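Local coordinates for acetyltransferase-like, GNAT family (Bacteroides thetaiotaomicron, PDB 3EY5), which probably transfers an acetyl group from acetyl-CoA to an amine nitrogen of its substrate, at residues E23-S28 and I62-Y67; I55-L60 and G91-E96; Y138-K143 and K171-V176. All coordinates share one frame; numbering follows the deposited sequence.

Contact 1: residues E23-S28 and I62-Y67; sequences ELLVES and IGFITY
The phenyl ring of F64 meets L24 and L25 of helix 15-28, and these three residues account for most of the surface buried here. L24 comes at one edge of the ring, its CD2 lying near the ring plane 3.9 Å from F64 CD2. L25 follows on the same helix and touches the far end of the ring, with CD1 at 3.7 Å from F64 CZ; the two side chains stand at about a right angle. Between these two contacts the ring also approaches the helix backbone, F64 CE2 lying 3.7 Å from L25 N. F64 leaves the strand toward the helix, and chi1 78° turns the ring so that its CD2-CE2-CZ side meets L24 and L25. L24 CD2 also rests 4.0 Å from CA of G63. The side-chain contacts are apolar, and no hydrogen bond joins the segments. Replacing F64 by an alanine removes the ring and is likely to leave L24 and L25 without their shared partner, opening a gap between helix and strand. A classic beta bulge, in which I62 and G63 stand together against I55 of strand 50-57, lies just before F64. The segment axes cross at -83° and approach to 9.3 Å, so the helix runs almost perpendicular to the strand. Helix 15-28 thus packs on one face of the central GNAT sheet through strand 60-69, which is flanked by strands 50-57 and 74-81; L25 also packs on L37 and L40 of helix 37-46, L24 reaches P83, and F64 touches A80 of strand 74-81.

Contact 2: residues I55-L60 and G91-E96; sequences IFDDDL and GKRTLE
I55 and T94 form the packed part of this contact, and D57 and R93 its more open side. The methyl ends of I55 and T94 reach toward each other tip to tip, I55 CD1 lying 3.8 Å from T94 CG2. Both residues are buried, and F79 of strand 74-81 and I5 touch each of them. At chi1 -64° T94 OG1 is hydrogen-bonded to Y90 O one turn back, and CG2 faces I55.

Nearer the solvent, where D57 and R93 are partly exposed, a single salt bridge links the segments. R93 NH1 donates to D57 OD1 at 2.7 Å, with an N-H...O angle of 152°. The carboxylate and guanidinium planes stand 87° apart, and NH1 meets OD1 from above the carboxylate plane; R93 NH2 is 3.5 Å from the same oxygen. The groups therefore do not form the coplanar, two-pronged pair. D57 also opens the type II' turn that ends at L60, linking strands 50-57 and 60-69. Helix 90-101 probably corresponds to the GNAT helix that follows the loop binding the CoA pyrophosphate. The chemistry implies an apolar inner contact joined, at its more solvent-accessible side, by one short charged bond that probably ties the hairpin turn to the helix.

Contact 3: residues Y138-K143 and K171-V176; sequences YQPPYK and KLHTIV
H173 engages the 138-143 segment through two kinds of interaction, one over a ring face and one polar. The first is a CH-pi contact with P140, whose CG sits over the centre of the imidazole, 3.7 Å from the ring centroid and 12° off its normal. The two side chains cross at about a right angle, and P140 CD also lies 3.8 Å from H173 NE2. With CG anti to the carbonyl carbon (chi1 -76°), H173 directs its ring from the helix toward the strand end.

The polar interaction runs from H173 NE2 to the carbonyl O of Y138, 2.9 Å apart. It is weak, for the N-H...O angle is only 128° and the oxygen lies oblique to the imidazole ring. Proline and backbone carbonyl thus contact the imidazole at its face and at NE2, and Y137 is a further ring neighbour of H173. P140 also packs on Y177. The contact joins helix 161-176 to the place where strand 136-139 gives way to loop. Because a carbonyl O can only accept, the weak, bent bond is consistent with a proton on NE2, and it adds a modest polar restraint to the packing of P140 over the ring face.

How the contacts relate
From the N terminus, helix 15-28 supplies the first half of contact 1, and strand 60-69 closes that loop 34 residues later. Before it closes, strand 50-57 opens contact 2, which helix 90-101 completes, so the two loops cross. They also touch: I55 of contact 2 pairs by probable backbone hydrogen bonds with I62 and G63 of contact 1, in adjacent antiparallel strands of the sheet. Contact 3 follows in series, tying strand 136-139 and the loop after it to the C-terminal helix 161-176. Its centre lies about 28 Å from that of contact 2, across the chain's centre. All three reach the same mixed sheet.

Contact 1: residues E23-S28 and I62-Y67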
loop_
_atom_site.group_PDB
_atom_site.type_symbol
_atom_site.label_atom_id
_atom_site.label_comp_id
_atom_site.label_asym_id
_atom_site.label_seq_id
_atom_site.Cartn_x
_atom_site.Cartn_y
_atom_site.Cartn_z
ATOM N N GLU A 23 12.987 4.780 7.403
ATOM C CA GLU A 23 14.202 4.296 6.750
ATOM C C GLU A 23 13.875 3.245 5.672
ATOM O O GLU A 23 14.363 3.314 4.544
ATOM C CB GLU A 23 15.212 3.747 7.783
ATOM C CG GLU A 23 16.549 3.259 7.157
ATOM C CD GLU A 23 17.814 3.551 7.995
ATOM O OE1 GLU A 23 17.719 3.711 9.242
ATOM O OE2 GLU A 23 18.921 3.615 7.394
ATOM N N LEU A 24 13.031 2.282 6.033
ATOM C CA LEU A 24 12.659 1.211 5.142
ATOM C C LEU A 24 11.885 1.718 3.905
ATOM O O LEU A 24 12.138 1.282 2.767
ATOM C CB LEU A 24 11.853 0.191 5.937
ATOM C CG LEU A 24 11.342 -1.027 5.212
ATOM C CD1 LEU A 24 12.495 -1.702 4.411
ATOM C CD2 LEU A 24 10.706 -1.991 6.238
ATOM N N LEU A 25 10.956 2.639 4.137
ATOM C CA LEU A 25 10.266 3.353 3.057
ATOM C C LEU A 25 11.222 4.026 2.054
ATOM O O LEU A 25 11.078 3.871 0.843
ATOM C CB LEU A 25 9.354 4.435 3.642
ATOM C CG LEU A 25 8.567 5.304 2.652
ATOM C CD1 LEU A 25 7.508 4.528 1.909
ATOM C CD2 LEU A 25 7.967 6.521 3.391
ATOM N N VAL A 26 12.192 4.781 2.556
ATOM C CA VAL A 26 13.056 5.541 1.663
ATOM C C VAL A 26 13.966 4.573 0.878
ATOM O O VAL A 26 14.382 4.840 -0.244
ATOM C CB VAL A 26 13.848 6.581 2.480
ATOM C CG1 VAL A 26 15.018 7.177 1.686
ATOM C CG2 VAL A 26 12.882 7.687 2.972
ATOM N N GLU A 27 14.241 3.430 1.481
ATOM C CA GLU A 27 15.114 2.452 0.865
ATOM C C GLU A 27 14.386 1.560 -0.118
ATOM O O GLU A 27 15.014 0.992 -0.994
ATOM C CB GLU A 27 15.869 1.632 1.922
ATOM C CG GLU A 27 17.049 2.371 2.537
ATOM C CD GLU A 27 17.683 3.408 1.596
ATOM O OE1 GLU A 27 17.993 3.088 0.409
ATOM O OE2 GLU A 27 17.888 4.568 2.052
ATOM N N SER A 28 13.067 1.484 0.015
ATOM C CA SER A 28 12.245 0.619 -0.798
ATOM C C SER A 28 11.676 1.289 -2.061
ATOM O O SER A 28 11.405 0.607 -3.039
ATOM C CB SER A 28 11.073 0.049 0.018
ATOM O OG SER A 28 11.528 -0.792 1.041
ATOM N N ILE A 62 9.562 -6.432 11.021
ATOM C CA ILE A 62 10.018 -6.998 9.747
ATOM C C ILE A 62 9.506 -6.185 8.557
ATOM O O ILE A 62 9.895 -6.441 7.415
ATOM C CB ILE A 62 9.552 -8.485 9.551
ATOM C CG1 ILE A 62 8.058 -8.560 9.197
ATOM C CG2 ILE A 62 9.967 -9.398 10.784
ATOM C CD1 ILE A 62 7.411 -9.889 9.544
ATOM N N GLY A 63 8.626 -5.219 8.824
ATOM C CA GLY A 63 7.962 -4.470 7.761
ATOM C C GLY A 63 7.041 -3.363 8.224
ATOM O O GLY A 63 6.953 -3.044 9.424
ATOM N N PHE A 64 6.413 -2.715 7.248
ATOM C CA PHE A 64 5.413 -1.678 7.514
ATOM C C PHE A 64 4.376 -1.784 6.416
ATOM O O PHE A 64 4.631 -2.362 5.350
ATOM C CB PHE A 64 6.013 -0.246 7.575
ATOM C CG PHE A 64 6.301 0.349 6.214
ATOM C CD1 PHE A 64 5.323 1.060 5.536
ATOM C CD2 PHE A 64 7.522 0.140 5.601
ATOM C CE1 PHE A 64 5.571 1.589 4.249
ATOM C CE2 PHE A 64 7.790 0.662 4.323
ATOM C CZ PHE A 64 6.801 1.387 3.644
ATOM N N ILE A 65 3.204 -1.237 6.685
ATOM C CA ILE A 65 2.181 -1.124 5.687
ATOM C C ILE A 65 1.387 0.085 6.072
ATOM O O ILE A 65 1.133 0.342 7.258
ATOM C CB ILE A 65 1.260 -2.406 5.647
ATOM C CG1 ILE A 65 0.065 -2.225 4.691
ATOM C CG2 ILE A 65 0.727 -2.757 7.046
ATOM C CD1 ILE A 65 -0.303 -3.513 3.955
ATOM N N THR A 66 1.002 0.849 5.074
ATOM C CA THR A 66 0.179 2.015 5.307
ATOM C C THR A 66 -1.068 1.781 4.482
ATOM O O THR A 66 -0.998 1.200 3.383
ATOM C CB THR A 66 0.897 3.327 4.797
ATOM O OG1 THR A 66 1.160 3.229 3.390
ATOM C CG2 THR A 66 2.180 3.477 5.461
ATOM N N TYR A 67 -2.205 2.168 5.031
ATOM C CA TYR A 67 -3.438 2.015 4.323
ATOM C C TYR A 67 -4.446 3.076 4.738
ATOM O O TYR A 67 -4.362 3.698 5.813
ATOM C CB TYR A 67 -3.997 0.582 4.499
ATOM C CG TYR A 67 -4.511 0.301 5.883
ATOM C CD1 TYR A 67 -5.786 0.700 6.256
ATOM C CD2 TYR A 67 -3.708 -0.345 6.839
ATOM C CE1 TYR A 67 -6.268 0.469 7.524
ATOM C CE2 TYR A 67 -4.193 -0.592 8.147
ATOM C CZ TYR A 67 -5.466 -0.163 8.469
ATOM O OH TYR A 67 -5.978 -0.382 9.711
#

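Contact 2: residues I55-L60 and G91-E96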
loop_
_atom_site.group_PDB
_atom_site.type_symbol
_atom_site.label_atom_id
_atom_site.label_comp_id
_atom_site.label_asym_id
_atom_site.label_seq_id
_atom_site.Cartn_x
_atom_site.Cartn_y
_atom_site.Cartn_z
ATOM N N ILE A 55 4.896 -4.006 10.983
ATOM C CA ILE A 55 4.574 -5.402 10.901
ATOM C C ILE A 55 5.595 -6.144 11.776
ATOM O O ILE A 55 6.805 -5.947 11.627
ATOM C CB ILE A 55 4.626 -5.903 9.448
ATOM C CG1 ILE A 55 3.633 -5.119 8.551
ATOM C CG2 ILE A 55 4.323 -7.361 9.400
ATOM C CD1 ILE A 55 3.915 -5.329 7.128
ATOM N N PHE A 56 5.102 -6.967 12.693
ATOM C CA PHE A 56 5.970 -7.754 13.545
ATOM C C PHE A 56 5.939 -9.224 13.227
ATOM O O PHE A 56 4.916 -9.755 12.821
ATOM C CB PHE A 56 5.563 -7.586 14.999
ATOM C CG PHE A 56 5.882 -6.246 15.564
ATOM C CD1 PHE A 56 4.972 -5.203 15.463
ATOM C CD2 PHE A 56 7.084 -6.032 16.222
ATOM C CE1 PHE A 56 5.276 -3.954 16.003
ATOM C CE2 PHE A 56 7.385 -4.789 16.766
ATOM C CZ PHE A 56 6.479 -3.750 16.652
ATOM N N ASP A 57 7.071 -9.886 13.413
ATOM C CA ASP A 57 7.095 -11.350 13.533
ATOM C C ASP A 57 7.520 -11.598 14.974
ATOM O O ASP A 57 8.689 -11.567 15.321
ATOM C CB ASP A 57 8.020 -11.970 12.491
ATOM C CG ASP A 57 8.115 -13.484 12.597
ATOM O OD1 ASP A 57 7.077 -14.177 12.537
ATOM O OD2 ASP A 57 9.255 -13.990 12.730
ATOM N N ASP A 58 6.508 -11.794 15.812
ATOM C CA ASP A 58 6.588 -11.702 17.273
ATOM C C ASP A 58 6.896 -10.293 17.698
ATOM O O ASP A 58 6.090 -9.398 17.515
ATOM C CB ASP A 58 7.606 -12.681 17.851
ATOM C CG ASP A 58 7.217 -14.101 17.608
ATOM O OD1 ASP A 58 8.057 -14.990 17.875
ATOM O OD2 ASP A 58 6.064 -14.325 17.147
ATOM N N ASP A 59 8.067 -10.098 18.265
ATOM C CA ASP A 59 8.500 -8.773 18.639
ATOM C C ASP A 59 9.604 -8.287 17.688
ATOM O O ASP A 59 10.274 -7.283 17.962
ATOM C CB ASP A 59 8.977 -8.791 20.085
ATOM C CG ASP A 59 10.164 -9.701 20.291
ATOM O OD1 ASP A 59 9.996 -10.786 20.905
ATOM O OD2 ASP A 59 11.270 -9.327 19.836
ATOM N N LEU A 60 9.791 -9.006 16.578
ATOM C CA LEU A 60 10.733 -8.571 15.535
ATOM C C LEU A 60 10.004 -7.703 14.490
ATOM O O LEU A 60 9.117 -8.182 13.787
ATOM C CB LEU A 60 11.405 -9.773 14.849
ATOM C CG LEU A 60 12.806 -9.656 14.227
ATOM C CD1 LEU A 60 12.928 -10.548 13.002
ATOM C CD2 LEU A 60 13.207 -8.243 13.851
ATOM N N GLY A 91 6.773 -12.324 2.664
ATOM C CA GLY A 91 5.813 -11.708 1.746
ATOM C C GLY A 91 4.479 -12.422 1.802
ATOM O O GLY A 91 3.434 -11.821 2.051
ATOM N N LYS A 92 4.538 -13.725 1.588
ATOM C CA LYS A 92 3.373 -14.588 1.656
ATOM C C LYS A 92 2.740 -14.606 3.056
ATOM O O LYS A 92 1.534 -14.391 3.197
ATOM C CB LYS A 92 3.773 -15.991 1.188
ATOM C CG LYS A 92 3.143 -17.118 1.939
ATOM C CD LYS A 92 4.108 -18.282 2.117
ATOM C CE LYS A 92 4.162 -19.193 0.890
ATOM N NZ LYS A 92 5.211 -20.291 0.949
ATOM N N ARG A 93 3.547 -14.871 4.080
ATOM C CA ARG A 93 3.069 -14.855 5.469
ATOM C C ARG A 93 2.380 -13.514 5.796
ATOM O O ARG A 93 1.311 -13.496 6.389
ATOM C CB ARG A 93 4.234 -15.079 6.443
ATOM C CG ARG A 93 4.696 -16.525 6.616
ATOM C CD ARG A 93 5.658 -16.627 7.808
ATOM N NE ARG A 93 4.960 -16.738 9.097
ATOM C CZ ARG A 93 5.444 -16.306 10.264
ATOM N NH1 ARG A 93 6.629 -15.707 10.308
ATOM N NH2 ARG A 93 4.742 -16.464 11.390
ATOM N N THR A 94 2.976 -12.403 5.377
ATOM C CA THR A 94 2.383 -11.083 5.644
ATOM C C THR A 94 1.060 -10.825 4.907
ATOM O O THR A 94 0.118 -10.245 5.471
ATOM C CB THR A 94 3.369 -9.930 5.330
ATOM O OG1 THR A 94 4.489 -10.019 6.216
ATOM C CG2 THR A 94 2.702 -8.583 5.547
ATOM N N LEU A 95 1.008 -11.224 3.640
ATOM C CA LEU A 95 -0.178 -10.999 2.827
ATOM C C LEU A 95 -1.319 -11.809 3.404
ATOM O O LEU A 95 -2.419 -11.307 3.579
ATOM C CB LEU A 95 0.068 -11.467 1.403
ATOM C CG LEU A 95 -0.195 -10.416 0.375
ATOM C CD1 LEU A 95 0.952 -9.423 0.563
ATOM C CD2 LEU A 95 -0.130 -11.067 -0.999
ATOM N N GLU A 96 -1.016 -13.067 3.701
ATOM C CA GLU A 96 -1.923 -13.971 4.375
ATOM C C GLU A 96 -2.605 -13.370 5.619
ATOM O O GLU A 96 -3.836 -13.384 5.712
ATOM C CB GLU A 96 -1.145 -15.227 4.722
ATOM C CG GLU A 96 -1.733 -16.138 5.761
ATOM C CD GLU A 96 -0.781 -17.312 6.078
ATOM O OE1 GLU A 96 0.413 -17.262 5.682
ATOM O OE2 GLU A 96 -1.231 -18.293 6.714
#

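Contact 3: residues Y138-K143 and K171-V176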
loop_
_atom_site.group_PDB
_atom_site.type_symbol
_atom_site.label_atom_id
_atom_site.label_comp_id
_atom_site.label_asym_id
_atom_site.label_seq_id
_atom_site.Cartn_x
_atom_site.Cartn_y
_atom_site.Cartn_z
ATOM N N TYR A 138 -4.360 5.342 -13.568
ATOM C CA TYR A 138 -3.135 6.142 -13.399
ATOM C C TYR A 138 -2.996 6.618 -11.967
ATOM O O TYR A 138 -3.960 7.135 -11.393
ATOM C CB TYR A 138 -3.158 7.377 -14.327
ATOM C CG TYR A 138 -2.871 7.003 -15.775
ATOM C CD1 TYR A 138 -3.896 6.586 -16.615
ATOM C CD2 TYR A 138 -1.563 7.024 -16.279
ATOM C CE1 TYR A 138 -3.635 6.194 -17.919
ATOM C CE2 TYR A 138 -1.293 6.656 -17.582
ATOM C CZ TYR A 138 -2.334 6.237 -18.387
ATOM O OH TYR A 138 -2.092 5.878 -19.680
ATOM N N GLN A 139 -1.815 6.442 -11.380
ATOM C CA GLN A 139 -1.516 7.069 -10.105
ATOM C C GLN A 139 -1.090 8.529 -10.330
ATOM O O GLN A 139 -0.061 8.780 -10.970
ATOM C CB GLN A 139 -0.393 6.315 -9.396
ATOM C CG GLN A 139 -0.118 6.846 -7.986
ATOM C CD GLN A 139 1.188 6.322 -7.437
ATOM O OE1 GLN A 139 2.115 7.090 -7.178
ATOM N NE2 GLN A 139 1.286 5.014 -7.291
ATOM N N PRO A 140 -1.873 9.499 -9.779
ATOM C CA PRO A 140 -1.501 10.914 -9.793
ATOM C C PRO A 140 -0.153 11.048 -9.102
ATOM O O PRO A 140 0.163 10.231 -8.262
ATOM C CB PRO A 140 -2.595 11.598 -8.926
ATOM C CG PRO A 140 -3.739 10.631 -8.900
ATOM C CD PRO A 140 -3.040 9.250 -8.911
ATOM N N PRO A 141 0.653 12.079 -9.450
ATOM C CA PRO A 141 2.004 12.203 -8.874
ATOM C C PRO A 141 1.972 12.612 -7.409
ATOM O O PRO A 141 1.108 13.396 -7.003
ATOM C CB PRO A 141 2.618 13.363 -9.665
ATOM C CG PRO A 141 1.419 14.177 -10.172
ATOM C CD PRO A 141 0.356 13.143 -10.432
ATOM N N TYR A 142 2.929 12.125 -6.627
ATOM C CA TYR A 142 3.118 12.677 -5.290
ATOM C C TYR A 142 3.698 14.079 -5.337
ATOM O O TYR A 142 3.357 14.917 -4.505
ATOM C CB TYR A 142 4.006 11.776 -4.443
ATOM C CG TYR A 142 3.290 10.558 -3.902
ATOM C CD1 TYR A 142 2.358 10.681 -2.871
ATOM C CD2 TYR A 142 3.527 9.297 -4.424
ATOM C CE1 TYR A 142 1.680 9.560 -2.360
ATOM C CE2 TYR A 142 2.829 8.141 -3.913
ATOM C CZ TYR A 142 1.936 8.294 -2.878
ATOM O OH TYR A 142 1.263 7.205 -2.352
ATOM N N LYS A 143 4.607 14.356 -6.263
ATOM C CA LYS A 143 5.117 15.727 -6.320
ATOM C C LYS A 143 4.549 16.416 -7.542
ATOM O O LYS A 143 4.565 15.846 -8.628
ATOM C CB LYS A 143 6.649 15.785 -6.316
ATOM C CG LYS A 143 7.383 14.668 -5.531
ATOM C CD LYS A 143 6.866 14.501 -4.108
ATOM C CE LYS A 143 7.636 13.420 -3.406
ATOM N NZ LYS A 143 8.712 14.077 -2.650
ATOM N N LYS A 171 -12.382 8.192 -5.414
ATOM C CA LYS A 171 -11.937 8.218 -4.014
ATOM C C LYS A 171 -10.413 8.284 -3.825
ATOM O O LYS A 171 -9.926 9.053 -2.997
ATOM C CB LYS A 171 -12.484 6.992 -3.247
ATOM C CG LYS A 171 -14.005 6.931 -3.192
ATOM C CD LYS A 171 -14.511 5.795 -2.283
ATOM C CE LYS A 171 -16.026 5.520 -2.448
ATOM N NZ LYS A 171 -16.367 4.494 -3.524
ATOM N N LEU A 172 -9.677 7.467 -4.586
ATOM C CA LEU A 172 -8.217 7.448 -4.542
ATOM C C LEU A 172 -7.586 8.773 -4.985
ATOM O O LEU A 172 -6.698 9.323 -4.291
ATOM C CB LEU A 172 -7.651 6.310 -5.433
ATOM C CG LEU A 172 -8.082 4.871 -5.089
ATOM C CD1 LEU A 172 -7.337 3.859 -5.966
ATOM C CD2 LEU A 172 -7.859 4.552 -3.639
ATOM N N HIS A 173 -8.010 9.263 -6.156
ATOM C CA HIS A 173 -7.417 10.470 -6.715
ATOM C C HIS A 173 -7.635 11.695 -5.829
ATOM O O HIS A 173 -6.764 12.539 -5.688
ATOM C CB HIS A 173 -7.974 10.724 -8.101
ATOM C CG HIS A 173 -7.398 9.815 -9.131
ATOM N ND1 HIS A 173 -7.388 10.121 -10.472
ATOM C CD2 HIS A 173 -6.763 8.621 -9.008
ATOM C CE1 HIS A 173 -6.798 9.143 -11.143
ATOM N NE2 HIS A 173 -6.402 8.223 -10.276
ATOM N N THR A 174 -8.800 11.794 -5.233
ATOM C CA THR A 174 -9.088 13.022 -4.515
ATOM C C THR A 174 -8.515 12.954 -3.103
ATOM O O THR A 174 -7.836 13.895 -2.683
ATOM C CB THR A 174 -10.572 13.354 -4.526
ATOM O OG1 THR A 174 -11.306 12.203 -4.120
ATOM C CG2 THR A 174 -11.035 13.703 -5.938
ATOM N N ILE A 175 -8.724 11.831 -2.408
ATOM C CA ILE A 175 -8.358 11.718 -0.994
ATOM C C ILE A 175 -6.911 11.355 -0.758
ATOM O O ILE A 175 -6.264 11.907 0.132
ATOM C CB ILE A 175 -9.260 10.735 -0.247
ATOM C CG1 ILE A 175 -10.700 11.250 -0.329
ATOM C CG2 ILE A 175 -8.826 10.654 1.242
ATOM C CD1 ILE A 175 -11.738 10.197 -0.530
ATOM N N VAL A 176 -6.385 10.426 -1.546
ATOM C CA VAL A 176 -5.028 10.001 -1.280
ATOM C C VAL A 176 -4.009 10.913 -1.978
ATOM O O VAL A 176 -2.954 11.245 -1.430
ATOM C CB VAL A 176 -4.842 8.514 -1.631
ATOM C CG1 VAL A 176 -3.381 8.127 -1.564
ATOM C CG2 VAL A 176 -5.691 7.657 -0.674
#